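N-acetylmuramoyl-L-alanine amidase (Clostridium intestinale URNW, PDB 6SRT) probably cleaves, as a zinc-dependent endolysin amidase, the bond between N-acetylmuramic acid and L-alanine in bacterial cell-wall peptidoglycan. Local coordinates at residues E61-Q65 with R66-G70. Residues are numbered along the deposited sequence; the frame is centred on the assembly and turned at random.
With GOL (glycerol), chain D.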
ATOM      1  N   GLU A  61     -14.863  -0.262  -4.616  1.00 14.44           N
ATOM      2  CA  GLU A  61     -16.284  -0.489  -4.289  1.00 15.96           C
ATOM      3  C   GLU A  61     -16.425  -0.819  -2.808  1.00 15.23           C
ATOM      4  O   GLU A  61     -17.323  -0.310  -2.119  1.00 16.23           O
ATOM      5  CB  GLU A  61     -16.870  -1.569  -5.180  1.00 19.31           C
ATOM      6  CG  GLU A  61     -18.235  -2.069  -4.815  1.00 23.92           C
ATOM      7  CD  GLU A  61     -18.587  -3.277  -5.707  1.00 35.67           C
ATOM      8  OE1 GLU A  61     -18.322  -3.176  -6.905  1.00 51.89           O
ATOM      9  OE2 GLU A  61     -18.877  -4.331  -5.160  1.00 52.83           O
ATOM     10  N   ILE A  62     -15.645  -1.779  -2.339  1.00 14.62           N
ATOM     11  CA  ILE A  62     -15.724  -2.152  -0.892  1.00 14.25           C
ATOM     12  C   ILE A  62     -15.416  -0.992   0.024  1.00 15.40           C
ATOM     13  O   ILE A  62     -16.070  -0.781   1.027  1.00 14.85           O
ATOM     14  CB  ILE A  62     -14.812  -3.373  -0.656  1.00 15.56           C
ATOM     15  CG1 ILE A  62     -15.275  -4.573  -1.485  1.00 18.42           C
ATOM     16  CG2 ILE A  62     -14.682  -3.685   0.844  1.00 17.37           C
ATOM     17  CD1 ILE A  62     -14.292  -5.683  -1.453  1.00 23.90           C
ATOM     18  N   HIS A  63     -14.344  -0.243  -0.277  1.00 13.61           N
ATOM     19  CA  HIS A  63     -13.972   0.876   0.601  1.00 12.79           C
ATOM     20  C   HIS A  63     -15.073   1.936   0.612  1.00 13.11           C
ATOM     21  O   HIS A  63     -15.294   2.584   1.642  1.00 14.00           O
ATOM     22  CB  HIS A  63     -12.597   1.352   0.177  1.00 13.11           C
ATOM     23  CG  HIS A  63     -11.509   0.428   0.652  1.00 13.40           C
ATOM     24  ND1 HIS A  63     -10.172   0.705   0.481  1.00 13.02           N
ATOM     25  CD2 HIS A  63     -11.562  -0.772   1.262  1.00 16.85           C
ATOM     26  CE1 HIS A  63      -9.509  -0.314   0.977  1.00 14.71           C
ATOM     27  NE2 HIS A  63     -10.301  -1.235   1.454  1.00 16.41           N
ATOM     28  N   LYS A  64     -15.728   2.132  -0.523  1.00 12.81           N
ATOM     29  CA  LYS A  64     -16.886   3.056  -0.542  1.00 12.41           C
ATOM     30  C   LYS A  64     -18.026   2.545   0.342  1.00 13.34           C
ATOM     31  O   LYS A  64     -18.673   3.310   1.084  1.00 13.93           O
ATOM     32  CB  LYS A  64     -17.414   3.200  -1.942  1.00 13.58           C
ATOM     33  CG  LYS A  64     -16.643   4.165  -2.821  1.00 14.08           C
ATOM     34  CD  LYS A  64     -17.024   4.071  -4.295  1.00 15.93           C
ATOM     35  CE  LYS A  64     -16.687   5.250  -5.173  1.00 19.04           C
ATOM     36  NZ  LYS A  64     -15.257   5.534  -5.090  1.00 17.41           N
ATOM     37  N   GLN A  65     -18.263   1.216   0.363  1.00 13.84           N
ATOM     38  CA  GLN A  65     -19.295   0.691   1.272  1.00 14.67           C
ATOM     39  C   GLN A  65     -18.978   1.043   2.729  1.00 13.90           C
ATOM     40  O   GLN A  65     -19.898   1.329   3.535  1.00 14.62           O
ATOM     41  CB  GLN A  65     -19.423  -0.790   1.147  1.00 15.85           C
ATOM     42  CG  GLN A  65     -19.920  -1.269  -0.206  1.00 16.91           C
ATOM     43  CD  GLN A  65     -19.897  -2.765  -0.397  1.00 22.30           C
ATOM     44  OE1 GLN A  65     -19.339  -3.492   0.397  1.00 22.78           O
ATOM     45  NE2 GLN A  65     -20.443  -3.170  -1.514  1.00 26.77           N
ATOM     46  N   ARG A  66     -17.677   1.002   3.036  1.00 14.28           N
ATOM     47  CA  ARG A  66     -17.197   1.248   4.392  1.00 15.29           C
ATOM     48  C   ARG A  66     -17.183   2.758   4.722  1.00 15.19           C
ATOM     49  O   ARG A  66     -16.767   3.110   5.817  1.00 16.60           O
ATOM     50  CB  ARG A  66     -15.810   0.622   4.551  1.00 16.48           C
ATOM     51  CG  ARG A  66     -15.859  -0.880   4.441  1.00 16.46           C
ATOM     52  CD  ARG A  66     -14.497  -1.462   4.606  1.00 19.16           C
ATOM     53  NE  ARG A  66     -14.594  -2.910   4.423  1.00 20.95           N
ATOM     54  CZ  ARG A  66     -13.552  -3.721   4.222  1.00 24.96           C
ATOM     55  NH1 ARG A  66     -12.372  -3.158   4.105  1.00 26.71           N
ATOM     56  NH2 ARG A  66     -13.718  -5.040   4.067  1.00 27.91           N
ATOM     57  N   GLY A  67     -17.640   3.606   3.840  1.00 14.71           N
ATOM     58  CA  GLY A  67     -17.756   5.043   4.094  1.00 15.05           C
ATOM     59  C   GLY A  67     -16.593   5.871   3.656  1.00 14.38           C
ATOM     60  O   GLY A  67     -16.600   7.090   3.888  1.00 15.69           O
ATOM     61  N   TRP A  68     -15.576   5.255   3.052  1.00 13.23           N
ATOM     62  CA  TRP A  68     -14.423   5.991   2.550  1.00 12.95           C
ATOM     63  C   TRP A  68     -14.744   6.592   1.194  1.00 12.08           C
ATOM     64  O   TRP A  68     -15.683   6.203   0.486  1.00 13.68           O
ATOM     65  CB  TRP A  68     -13.185   5.119   2.530  1.00 13.09           C
ATOM     66  CG  TRP A  68     -12.926   4.385   3.795  1.00 13.99           C
ATOM     67  CD1 TRP A  68     -12.526   3.079   3.804  1.00 17.41           C
ATOM     68  CD2 TRP A  68     -12.996   4.795   5.166  1.00 16.15           C
ATOM     69  NE1 TRP A  68     -12.365   2.667   5.089  1.00 19.77           N
ATOM     70  CE2 TRP A  68     -12.678   3.666   5.935  1.00 17.47           C
ATOM     71  CE3 TRP A  68     -13.343   5.920   5.866  1.00 27.22           C
ATOM     72  CZ2 TRP A  68     -12.531   3.655   7.317  1.00 22.45           C
ATOM     73  CZ3 TRP A  68     -13.294   5.905   7.256  1.00 31.11           C
ATOM     74  CH2 TRP A  68     -12.943   4.760   7.986  1.00 27.79           C
ATOM     75  N   SER A  69     -13.885   7.512   0.753  1.00 13.28           N
ATOM     76  CA  SER A  69     -14.141   8.113  -0.557  1.00 12.58           C
ATOM     77  C   SER A  69     -14.004   7.081  -1.680  1.00 12.31           C
ATOM     78  O   SER A  69     -14.623   7.174  -2.753  1.00 13.38           O
ATOM     79  CB  SER A  69     -13.168   9.268  -0.747  1.00 13.41           C
ATOM     80  OG  SER A  69     -13.505   9.946  -1.968  1.00 15.62           O
ATOM     81  N   GLY A  70     -13.122   6.075  -1.493  1.00 12.42           N
ATOM     82  CA  GLY A  70     -12.769   5.071  -2.485  1.00 12.31           C
ATOM     83  C   GLY A  70     -11.566   4.330  -1.942  1.00 11.09           C
ATOM     84  O   GLY A  70     -11.270   4.415  -0.731  1.00 11.55           O
TER
HETATM   85  C1  GOL D 203      -9.953  -4.757   2.369  0.70 33.82           C
HETATM   86  O1  GOL D 203      -9.637  -3.543   3.027  0.70 19.38           O
HETATM   87  C2  GOL D 203      -9.358  -4.739   0.987  0.70 25.96           C
HETATM   88  O2  GOL D 203      -7.986  -5.115   1.083  0.70 25.28           O
HETATM   89  C3  GOL D 203     -10.092  -5.674   0.070  0.70 27.46           C
HETATM   90  O3  GOL D 203     -10.333  -6.916   0.737  0.70 28.88           O
HETATM   91  O   HOH W   1     -18.510   6.005   0.413  1.00 15.80           O
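Trp68 N reaches back to His63 O (3.0 Å) and Gly67 N to Lys64 O (3.0 Å), the two backbone bonds of a Schellman motif that ends helix 56-65. Gly67 N stands well above the carbonyl plane of Lys64, off its lone pairs. Just before it, Arg66 N still bonds to Ile62 O in helical fashion. Gly67 makes the reversal with positive phi, a conformation to which glycine is well suited. A water donates to both Lys64 O and Trp68 O, bridging the helix end to the departing loop.

Lys64 adds a side-chain tie. Its chain bends at the last torsion (chi4 56°), which brings NZ onto an in-plane lone pair of Ser69 O, 2.9 Å away; Thr30 O and the carboxylate of Asp60 also hold the ammonium.

Among the flat groups, Trp68 turns the edge of its five-membered ring toward the His63 face in an offset edge-to-face pair, planes at 82°. Arg66 runs extended beside Ile62, whose CG2 sits over the centre of one guanidinium face, 3.6 Å from CZ. The guanidinium and imidazole are moderately inclined and converge on a glycerol probably left from crystallisation: His63 NE2 donates to GOL O1 in the ring plane (2.9 Å, 167°), whereas the Arg66 NH1 bond to the same oxygen is weak.

Gly72 N bonds to His63 ND1, so this nitrogen acts as acceptor and NE2 carries the hydrogen that it donates in the bond to GOL O1. The cap thus places neighbouring imidazole and guanidinium donors on one oxygen, with zinc about 8 Å from the His63 side chain, an arrangement consistent with polar ligand binding there.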